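Local coordinates for protein SSO1986 (Sulfolobus solfataricus, PDB 2X5Q) that serves as a Cmr7 subunit, possibly a homodimer, of the crRNA-containing CMR ribonucleoprotein complex in the archaeal CRISPR antiviral defence system, at residues S33-N39 / I86-K92; Y62-E66 / Y188-K192; Y38-H44 / K161-K165. All coordinates share one frame. Numbering follows the deposited sequence.

Contact 1: S33-N39 / I86-K92; sequences SVSIEYN and ISGKILK
Strands 35-38 and 88-92 run antiparallel, the axes of 35-38 and 88-90 4.6 Å apart and at 164°; the chain turns a corner at Ser-87 and Leu-91. Gly-88 provides the main hollow: lacking a side chain, it lets the Tyr-38 backbone settle in, CA to CA 3.9 Å, as a non-hydrogen-bonded pair. At phi/psi 164/-166, a CB on Gly-88 would run into Glu-37 O and Tyr-38 CA. Glu-37 and Lys-89 follow, hydrogen-bonded both ways (Glu-37 N to Lys-89 O and Lys-89 N to Glu-37 O, each 2.9 Å), then Ile-36 with Ile-90, CA atoms 4.5 Å apart. Next, a classic beta bulge sets Leu-91 and Lys-92 opposite Ser-35: Ser-35 O accepts from Leu-91 N (2.8 Å) and Lys-92 N (3.2 Å), and Ser-35 N donates to Lys-92 O (3.1 Å). Leu-91 (phi/psi -89/-34) lays CG over the aliphatic start of Glu-37, 3.8 Å from its CB. The pairing forms one edge, within this chain, of a four-stranded antiparallel sheet. On its apolar face branched Ile-90 (m,t) fits between Ile-36 (m,t; CG1 to CG1 4.2 Å) and Val-34 (CG1 to Ile-90 CG2 4.5 Å), packing on Val-12 and Pro-123. Ile-86, chi1 p, points toward the strand and lays CD1 against Tyr-38 CB (3.5 Å). Long Glu-37, Lys-89 and Lys-92 suit the more open face, where a water joins Ser-35 OG (2.7 Å) to Lys-92 NZ (2.9 Å), which also bonds Ser-32 O. Asn-39 N donates to Ser-87 O (2.7 Å), and Asn-39 ND2 to Ser-87 OG (2.6 Å).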
loop_
_atom_site.group_PDB
_atom_site.type_symbol
_atom_site.label_atom_id
_atom_site.label_comp_id
_atom_site.label_asym_id
_atom_site.label_seq_id
_atom_site.Cartn_x
_atom_site.Cartn_y
_atom_site.Cartn_z
ATOM N N SER A 33 8.993 -18.683 -7.237
ATOM C CA SER A 33 7.569 -18.706 -7.544
ATOM C C SER A 33 7.124 -17.695 -8.616
ATOM O O SER A 33 5.976 -17.763 -9.087
ATOM C CB SER A 33 6.784 -18.472 -6.253
ATOM O OG SER A 33 7.178 -19.424 -5.280
ATOM N N VAL A 34 8.027 -16.803 -9.029
ATOM C CA VAL A 34 7.693 -15.733 -9.963
ATOM C C VAL A 34 8.672 -15.666 -11.155
ATOM O O VAL A 34 9.904 -15.577 -10.976
ATOM C CB VAL A 34 7.645 -14.365 -9.252
ATOM C CG1 VAL A 34 7.186 -13.272 -10.219
ATOM C CG2 VAL A 34 6.726 -14.427 -8.030
ATOM N N SER A 35 8.110 -15.775 -12.363
ATOM C CA SER A 35 8.855 -15.562 -13.602
ATOM C C SER A 35 8.114 -14.573 -14.500
ATOM O O SER A 35 6.892 -14.652 -14.668
ATOM C CB SER A 35 9.081 -16.867 -14.356
ATOM O OG SER A 35 9.968 -17.697 -13.644
ATOM N N ILE A 36 8.887 -13.665 -15.081
ATOM C CA ILE A 36 8.385 -12.587 -15.919
ATOM C C ILE A 36 8.941 -12.758 -17.337
ATOM O O ILE A 36 10.076 -13.181 -17.515
ATOM C CB ILE A 36 8.790 -11.232 -15.297
ATOM C CG1 ILE A 36 7.875 -10.937 -14.104
ATOM C CG2 ILE A 36 8.743 -10.086 -16.319
ATOM C CD1 ILE A 36 8.219 -9.656 -13.356
ATOM N N GLU A 37 8.109 -12.497 -18.336
ATOM C CA GLU A 37 8.532 -12.444 -19.725
ATOM C C GLU A 37 8.481 -10.986 -20.139
ATOM O O GLU A 37 7.630 -10.240 -19.676
ATOM C CB GLU A 37 7.582 -13.264 -20.593
ATOM C CG GLU A 37 8.010 -13.395 -22.046
ATOM C CD GLU A 37 6.976 -14.090 -22.920
ATOM O OE1 GLU A 37 5.812 -13.637 -22.969
ATOM O OE2 GLU A 37 7.348 -15.073 -23.590
ATOM N N TYR A 38 9.400 -10.558 -20.985
ATOM C CA TYR A 38 9.332 -9.205 -21.523
ATOM C C TYR A 38 9.287 -9.264 -23.045
ATOM O O TYR A 38 9.735 -10.235 -23.683
ATOM C CB TYR A 38 10.487 -8.351 -21.025
ATOM C CG TYR A 38 11.809 -8.855 -21.499
ATOM C CD1 TYR A 38 12.311 -8.453 -22.729
ATOM C CD2 TYR A 38 12.547 -9.770 -20.742
ATOM C CE1 TYR A 38 13.502 -8.929 -23.192
ATOM C CE2 TYR A 38 13.756 -10.266 -21.213
ATOM C CZ TYR A 38 14.222 -9.835 -22.439
ATOM O OH TYR A 38 15.400 -10.290 -22.940
ATOM N N ASN A 39 8.706 -8.224 -23.619
ATOM C CA ASN A 39 8.571 -8.141 -25.055
ATOM C C ASN A 39 9.822 -7.438 -25.577
ATOM O O ASN A 39 10.064 -6.273 -25.259
ATOM C CB ASN A 39 7.284 -7.398 -25.404
ATOM C CG ASN A 39 6.026 -8.108 -24.861
ATOM O OD1 ASN A 39 5.845 -9.314 -25.055
ATOM N ND2 ASN A 39 5.146 -7.348 -24.199
ATOM N N ILE A 86 8.426 -2.632 -17.588
ATOM C CA ILE A 86 8.760 -3.031 -18.942
ATOM C C ILE A 86 7.552 -3.678 -19.585
ATOM O O ILE A 86 6.701 -4.201 -18.883
ATOM C CB ILE A 86 9.954 -4.001 -18.961
ATOM C CG1 ILE A 86 9.631 -5.313 -18.213
ATOM C CG2 ILE A 86 11.209 -3.302 -18.354
ATOM C CD1 ILE A 86 10.783 -6.300 -18.193
ATOM N N SER A 87 7.476 -3.626 -20.915
ATOM C CA SER A 87 6.421 -4.327 -21.641
ATOM C C SER A 87 6.615 -5.834 -21.531
ATOM O O SER A 87 7.654 -6.386 -21.924
ATOM C CB SER A 87 6.362 -3.911 -23.109
ATOM O OG SER A 87 5.488 -4.767 -23.805
ATOM N N GLY A 88 5.592 -6.497 -21.013
ATOM C CA GLY A 88 5.714 -7.905 -20.687
ATOM C C GLY A 88 4.610 -8.378 -19.775
ATOM O O GLY A 88 3.593 -7.700 -19.594
ATOM N N LYS A 89 4.808 -9.557 -19.196
ATOM C CA LYS A 89 3.788 -10.150 -18.355
ATOM C C LYS A 89 4.361 -11.159 -17.367
ATOM O O LYS A 89 5.414 -11.733 -17.592
ATOM C CB LYS A 89 2.727 -10.808 -19.230
ATOM C CG LYS A 89 3.212 -11.987 -20.045
ATOM C CD LYS A 89 2.133 -12.484 -21.024
ATOM C CE LYS A 89 1.160 -13.450 -20.377
ATOM N NZ LYS A 89 0.241 -14.097 -21.391
ATOM N N ILE A 90 3.626 -11.374 -16.283
ATOM C CA ILE A 90 3.963 -12.385 -15.303
ATOM C C ILE A 90 3.513 -13.729 -15.883
ATOM O O ILE A 90 2.332 -13.933 -16.133
ATOM C CB ILE A 90 3.293 -12.070 -13.948
ATOM C CG1 ILE A 90 3.768 -10.699 -13.455
ATOM C CG2 ILE A 90 3.633 -13.137 -12.910
ATOM C CD1 ILE A 90 3.014 -10.136 -12.299
ATOM N N LEU A 91 4.466 -14.620 -16.143
ATOM C CA LEU A 91 4.175 -15.942 -16.716
ATOM C C LEU A 91 3.888 -16.996 -15.657
ATOM O O LEU A 91 3.099 -17.910 -15.882
ATOM C CB LEU A 91 5.327 -16.436 -17.596
ATOM C CG LEU A 91 5.389 -15.919 -19.036
ATOM C CD1 LEU A 91 6.339 -16.791 -19.850
ATOM C CD2 LEU A 91 4.026 -15.894 -19.690
ATOM N N LYS A 92 4.550 -16.875 -14.515
ATOM C CA LYS A 92 4.305 -17.761 -13.394
ATOM C C LYS A 92 4.252 -16.905 -12.142
ATOM O O LYS A 92 5.100 -16.029 -11.940
ATOM C CB LYS A 92 5.402 -18.831 -13.288
ATOM C CG LYS A 92 5.268 -19.710 -12.085
ATOM C CD LYS A 92 6.405 -20.706 -11.981
ATOM C CE LYS A 92 7.652 -20.069 -11.414
ATOM N NZ LYS A 92 8.743 -21.064 -11.288
HETATM O O HOH W 1 10.481 -18.783 -11.212
#

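Contact 2: Y62-E66 / Y188-K192; sequences YAIDE and YYSIK
Ala-63 sits at the apolar centre, its small CB lying 4.0 Å from Ile-191 CB and 4.2 Å from Tyr-189 CB; a methyl group suits a side chain that points toward the other strand, where a larger one would have little room. On the other side of the backbone, Ile-64 (chi1 t) rests CG2 on Tyr-188 CD1 at 3.7 Å. Between these patches the extended backbones of 62-65 and 188-192 cross at -58°, axes 4.3 Å apart, and so steep a crossing permits a single beta bridge, Ile-64 with Ser-190 (CA atoms 4.7 Å apart). Ile-64 uses both of its backbone groups: its N donates to Tyr-189 O (3.0 Å) and its O accepts from Ile-191 N (2.9 Å). The bridge thereby joins two small antiparallel sheets, 62-65 with 70-73 and 139-144 with 188-193. Further out, where the strands diverge, a water fills the gap, accepting from Glu-66 N (2.9 Å) and donating to Ile-191 O (2.6 Å). At the polar edge Tyr-188, chi1 p, extends its ring so that OH donates to Glu-66 OE1 (2.6 Å); Glu-66 is long enough to meet it, and its OE2 bonds Ser-19 OG.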
loop_
_atom_site.group_PDB
_atom_site.type_symbol
_atom_site.label_atom_id
_atom_site.label_comp_id
_atom_site.label_asym_id
_atom_site.label_seq_id
_atom_site.Cartn_x
_atom_site.Cartn_y
_atom_site.Cartn_z
ATOM N N TYR A 62 5.347 -2.071 0.748
ATOM C CA TYR A 62 5.649 -3.418 0.251
ATOM C C TYR A 62 7.077 -3.847 0.577
ATOM O O TYR A 62 7.994 -3.029 0.610
ATOM C CB TYR A 62 5.453 -3.506 -1.271
ATOM C CG TYR A 62 4.018 -3.601 -1.666
ATOM C CD1 TYR A 62 3.387 -4.844 -1.748
ATOM C CD2 TYR A 62 3.260 -2.450 -1.911
ATOM C CE1 TYR A 62 2.060 -4.945 -2.082
ATOM C CE2 TYR A 62 1.919 -2.536 -2.251
ATOM C CZ TYR A 62 1.327 -3.792 -2.336
ATOM O OH TYR A 62 0.003 -3.908 -2.673
ATOM N N ALA A 63 7.240 -5.137 0.842
ATOM C CA ALA A 63 8.549 -5.781 0.908
ATOM C C ALA A 63 8.493 -7.013 -0.016
ATOM O O ALA A 63 7.420 -7.369 -0.516
ATOM C CB ALA A 63 8.880 -6.176 2.326
ATOM N N ILE A 64 9.639 -7.616 -0.287
ATOM C CA ILE A 64 9.696 -8.774 -1.175
ATOM C C ILE A 64 10.150 -9.992 -0.381
ATOM O O ILE A 64 11.005 -9.902 0.504
ATOM C CB ILE A 64 10.570 -8.503 -2.439
ATOM C CG1 ILE A 64 10.464 -9.656 -3.452
ATOM C CG2 ILE A 64 12.027 -8.259 -2.083
ATOM C CD1 ILE A 64 10.933 -9.255 -4.887
ATOM N N ASP A 65 9.499 -11.120 -0.635
ATOM C CA ASP A 65 9.970 -12.401 -0.128
ATOM C C ASP A 65 11.020 -12.774 -1.159
ATOM O O ASP A 65 10.695 -13.253 -2.258
ATOM C CB ASP A 65 8.825 -13.422 -0.079
ATOM C CG ASP A 65 9.295 -14.824 0.277
ATOM O OD1 ASP A 65 10.466 -15.174 0.007
ATOM O OD2 ASP A 65 8.469 -15.588 0.819
ATOM N N GLU A 66 12.282 -12.522 -0.825
ATOM C CA GLU A 66 13.335 -12.620 -1.830
ATOM C C GLU A 66 13.476 -13.995 -2.480
ATOM O O GLU A 66 13.744 -14.079 -3.670
ATOM C CB GLU A 66 14.699 -12.184 -1.295
ATOM C CG GLU A 66 15.645 -11.922 -2.474
ATOM C CD GLU A 66 16.881 -11.126 -2.119
ATOM O OE1 GLU A 66 16.811 -10.287 -1.191
ATOM O OE2 GLU A 66 17.918 -11.350 -2.793
ATOM N N TYR A 188 16.159 -2.091 -1.206
ATOM C CA TYR A 188 14.819 -2.620 -1.010
ATOM C C TYR A 188 14.684 -3.263 0.367
ATOM O O TYR A 188 15.671 -3.444 1.098
ATOM C CB TYR A 188 14.457 -3.629 -2.113
ATOM C CG TYR A 188 15.362 -4.859 -2.181
ATOM C CD1 TYR A 188 14.978 -6.060 -1.613
ATOM C CD2 TYR A 188 16.595 -4.809 -2.813
ATOM C CE1 TYR A 188 15.807 -7.196 -1.666
ATOM C CE2 TYR A 188 17.423 -5.931 -2.887
ATOM C CZ TYR A 188 17.021 -7.118 -2.307
ATOM O OH TYR A 188 17.837 -8.218 -2.356
ATOM N N TYR A 189 13.440 -3.560 0.730
ATOM C CA TYR A 189 13.137 -4.224 1.992
ATOM C C TYR A 189 12.678 -5.639 1.675
ATOM O O TYR A 189 11.799 -5.843 0.834
ATOM C CB TYR A 189 12.066 -3.454 2.770
ATOM C CG TYR A 189 12.622 -2.228 3.447
ATOM C CD1 TYR A 189 12.906 -2.233 4.803
ATOM C CD2 TYR A 189 12.889 -1.064 2.718
ATOM C CE1 TYR A 189 13.437 -1.109 5.427
ATOM C CE2 TYR A 189 13.415 0.062 3.341
ATOM C CZ TYR A 189 13.684 0.026 4.685
ATOM O OH TYR A 189 14.210 1.115 5.294
ATOM N N SER A 190 13.329 -6.618 2.288
ATOM C CA SER A 190 12.910 -8.005 2.127
ATOM C C SER A 190 12.333 -8.490 3.434
ATOM O O SER A 190 12.749 -8.054 4.508
ATOM C CB SER A 190 14.057 -8.904 1.671
ATOM O OG SER A 190 14.918 -9.225 2.716
ATOM N N ILE A 191 11.354 -9.376 3.330
ATOM C CA ILE A 191 10.653 -9.895 4.485
ATOM C C ILE A 191 10.951 -11.381 4.591
ATOM O O ILE A 191 10.998 -12.087 3.580
ATOM C CB ILE A 191 9.138 -9.592 4.402
ATOM C CG1 ILE A 191 8.402 -10.084 5.651
ATOM C CG2 ILE A 191 8.520 -10.151 3.118
ATOM C CD1 ILE A 191 7.024 -9.453 5.805
ATOM N N LYS A 192 11.168 -11.837 5.817
ATOM C CA LYS A 192 11.532 -13.221 6.092
ATOM C C LYS A 192 10.866 -13.679 7.390
ATOM O O LYS A 192 10.670 -12.879 8.313
ATOM C CB LYS A 192 13.055 -13.341 6.209
ATOM C CG LYS A 192 13.529 -14.729 6.578
ATOM C CD LYS A 192 15.020 -14.828 6.778
ATOM C CE LYS A 192 15.385 -16.220 7.310
ATOM N NZ LYS A 192 14.944 -17.296 6.351
HETATM O O HOH W 2 13.047 -12.366 1.939
#

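Contact 3: Y38-H44 / K161-K165; sequences YNQNGQH and KIYAK
Gln-40 supplies the direct hydrogen bonds between the loop 38-44 and the helical residues 161-165: its NE2 donates to Lys-161 O (3.1 Å) and, weakly, to Ile-162 O (3.1 Å). An amide suits the spot because carbonyls in the last turn of a helix commonly lack partners further along; here Tyr-163, at phi/psi -109/48, breaks the helical run and also takes the N-cap position of the next helix. The other end of the amide is held too, as Gln-40 OE1 accepts from Tyr-38 OH (3.1 Å). A water extends the network, donating to Gln-40 O and Ile-162 O (2.6 Å each) and hydrogen-bonded to His-44 NE2 (2.8 Å), whose ring is also fixed by a hydrogen bond between ND1 and Ser-87 N. The loop is shaped by a type I turn closed by Gly-42 N to Asn-39 O (3.0 Å), which brings Tyr-38 and His-44 round to the same helix end. Ile-162 (m,t) packs between their rings: CG1 lies 3.9 Å from the Tyr-38 ring centroid, almost on its normal, and CG2 4.2 Å from that of His-44, both CH-pi contacts. His-44 also turns an edge toward the face of Tyr-163, an offset edge-to-face pair with centroids 5.5 Å apart and planes at 77°. Ile-86 of strand 80-86 touches all four of these side chains, and Ile-28 of strand 27-29 meets Tyr-38 and Ile-162, so the break between helices 148-162 and 164-169 is seated against strands of two sheets.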
loop_
_atom_site.group_PDB
_atom_site.type_symbol
_atom_site.label_atom_id
_atom_site.label_comp_id
_atom_site.label_asym_id
_atom_site.label_seq_id
_atom_site.Cartn_x
_atom_site.Cartn_y
_atom_site.Cartn_z
ATOM N N TYR A 38 9.400 -10.558 -20.985
ATOM C CA TYR A 38 9.332 -9.205 -21.523
ATOM C C TYR A 38 9.287 -9.264 -23.045
ATOM O O TYR A 38 9.735 -10.235 -23.683
ATOM C CB TYR A 38 10.487 -8.351 -21.025
ATOM C CG TYR A 38 11.809 -8.855 -21.499
ATOM C CD1 TYR A 38 12.311 -8.453 -22.729
ATOM C CD2 TYR A 38 12.547 -9.770 -20.742
ATOM C CE1 TYR A 38 13.502 -8.929 -23.192
ATOM C CE2 TYR A 38 13.756 -10.266 -21.213
ATOM C CZ TYR A 38 14.222 -9.835 -22.439
ATOM O OH TYR A 38 15.400 -10.290 -22.940
ATOM N N ASN A 39 8.706 -8.224 -23.619
ATOM C CA ASN A 39 8.571 -8.141 -25.055
ATOM C C ASN A 39 9.822 -7.438 -25.577
ATOM O O ASN A 39 10.064 -6.273 -25.259
ATOM C CB ASN A 39 7.284 -7.398 -25.404
ATOM C CG ASN A 39 6.026 -8.108 -24.861
ATOM O OD1 ASN A 39 5.845 -9.314 -25.055
ATOM N ND2 ASN A 39 5.146 -7.348 -24.199
ATOM N N GLN A 40 10.639 -8.169 -26.334
ATOM C CA GLN A 40 11.920 -7.644 -26.817
ATOM C C GLN A 40 11.725 -6.373 -27.652
ATOM O O GLN A 40 12.561 -5.482 -27.630
ATOM C CB GLN A 40 12.692 -8.705 -27.629
ATOM C CG GLN A 40 14.163 -8.366 -27.874
ATOM C CD GLN A 40 14.964 -8.185 -26.586
ATOM O OE1 GLN A 40 15.187 -9.143 -25.843
ATOM N NE2 GLN A 40 15.412 -6.955 -26.324
ATOM N N ASN A 41 10.618 -6.290 -28.385
ATOM C CA ASN A 41 10.311 -5.099 -29.161
ATOM C C ASN A 41 9.158 -4.290 -28.579
ATOM O O ASN A 41 8.543 -3.507 -29.296
ATOM C CB ASN A 41 10.008 -5.486 -30.612
ATOM C CG ASN A 41 11.147 -6.254 -31.254
ATOM O OD1 ASN A 41 10.962 -7.360 -31.751
ATOM N ND2 ASN A 41 12.333 -5.674 -31.229
ATOM N N GLY A 42 8.870 -4.462 -27.290
ATOM C CA GLY A 42 7.807 -3.697 -26.642
ATOM C C GLY A 42 8.303 -2.332 -26.206
ATOM O O GLY A 42 9.514 -2.101 -26.161
ATOM N N GLN A 43 7.372 -1.427 -25.899
ATOM C CA GLN A 43 7.710 -0.082 -25.425
ATOM C C GLN A 43 7.703 -0.116 -23.905
ATOM O O GLN A 43 6.676 -0.358 -23.290
ATOM C CB GLN A 43 6.764 1.009 -25.990
ATOM C CG GLN A 43 5.273 0.961 -25.561
ATOM C CD GLN A 43 4.365 1.896 -26.389
ATOM O OE1 GLN A 43 3.508 1.440 -27.166
ATOM N NE2 GLN A 43 4.564 3.205 -26.235
ATOM N N HIS A 44 8.874 0.095 -23.315
ATOM C CA HIS A 44 9.055 -0.002 -21.866
ATOM C C HIS A 44 8.971 1.386 -21.238
ATOM O O HIS A 44 9.533 2.347 -21.765
ATOM C CB HIS A 44 10.420 -0.614 -21.555
ATOM C CG HIS A 44 10.719 -1.860 -22.336
ATOM N ND1 HIS A 44 9.877 -2.951 -22.350
ATOM C CD2 HIS A 44 11.778 -2.191 -23.117
ATOM C CE1 HIS A 44 10.398 -3.901 -23.108
ATOM N NE2 HIS A 44 11.556 -3.469 -23.581
ATOM N N LYS A 161 20.052 -7.444 -21.706
ATOM C CA LYS A 161 19.194 -8.295 -22.521
ATOM C C LYS A 161 17.896 -7.577 -22.892
ATOM O O LYS A 161 17.514 -7.562 -24.081
ATOM C CB LYS A 161 18.927 -9.637 -21.833
ATOM C CG LYS A 161 20.133 -10.572 -21.794
ATOM C CD LYS A 161 21.171 -10.306 -22.919
ATOM C CE LYS A 161 22.470 -11.104 -22.761
ATOM N NZ LYS A 161 23.215 -10.783 -21.488
ATOM N N ILE A 162 17.253 -6.966 -21.901
ATOM C CA ILE A 162 16.015 -6.227 -22.114
ATOM C C ILE A 162 16.278 -5.054 -23.054
ATOM O O ILE A 162 15.555 -4.861 -24.015
ATOM C CB ILE A 162 15.397 -5.685 -20.785
ATOM C CG1 ILE A 162 15.103 -6.811 -19.789
ATOM C CG2 ILE A 162 14.084 -4.958 -21.054
ATOM C CD1 ILE A 162 14.775 -6.307 -18.357
ATOM N N TYR A 163 17.325 -4.292 -22.765
ATOM C CA TYR A 163 17.684 -3.110 -23.548
ATOM C C TYR A 163 18.953 -3.377 -24.351
ATOM O O TYR A 163 19.871 -2.569 -24.337
ATOM C CB TYR A 163 17.907 -1.916 -22.626
ATOM C CG TYR A 163 16.750 -1.619 -21.705
ATOM C CD1 TYR A 163 15.718 -0.780 -22.107
ATOM C CD2 TYR A 163 16.685 -2.168 -20.440
ATOM C CE1 TYR A 163 14.654 -0.496 -21.269
ATOM C CE2 TYR A 163 15.621 -1.887 -19.591
ATOM C CZ TYR A 163 14.611 -1.057 -20.011
ATOM O OH TYR A 163 13.542 -0.781 -19.182
ATOM N N ALA A 164 18.994 -4.517 -25.040
ATOM C CA ALA A 164 20.159 -4.949 -25.834
ATOM C C ALA A 164 20.666 -3.908 -26.841
ATOM O O ALA A 164 21.853 -3.595 -26.868
ATOM C CB ALA A 164 19.837 -6.268 -26.558
ATOM N N LYS A 165 19.775 -3.358 -27.655
ATOM C CA LYS A 165 20.197 -2.412 -28.685
ATOM C C LYS A 165 20.763 -1.112 -28.109
ATOM O O LYS A 165 21.865 -0.681 -28.472
ATOM C CB LYS A 165 19.063 -2.150 -29.677
ATOM C CG LYS A 165 18.929 -3.299 -30.672
ATOM C CD LYS A 165 17.731 -3.156 -31.579
ATOM C CE LYS A 165 17.738 -4.239 -32.655
ATOM N NZ LYS A 165 18.551 -3.892 -33.852
HETATM O O HOH W 3 13.386 -4.601 -25.350
#

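Contacts 1 and 3 are neighbours, sharing Tyr-38 and Asn-39 and touching where Ser-87 N probably bonds His-44 ND1 (2.9 Å). Contact 2 stands apart, its centre about 19 Å from that of contact 1 and about 26 Å from that of contact 3. Contact 1 buries its Ile-36/Ile-90 face but exposes Lys-89, Leu-91 and Lys-92; contact 2 has no exposed touching residue; contact 3 mixes buried Tyr-38, Ile-162 and Tyr-163 with exposed Gln-40 and Lys-161. Paired strands in contacts 1 and 2 satisfy one another's main chain, whereas in contact 3 a loop meets a helix end through side chains and water. Contact 2 alone reaches the second subunit, through Tyr-62 on Phe-75 of that chain.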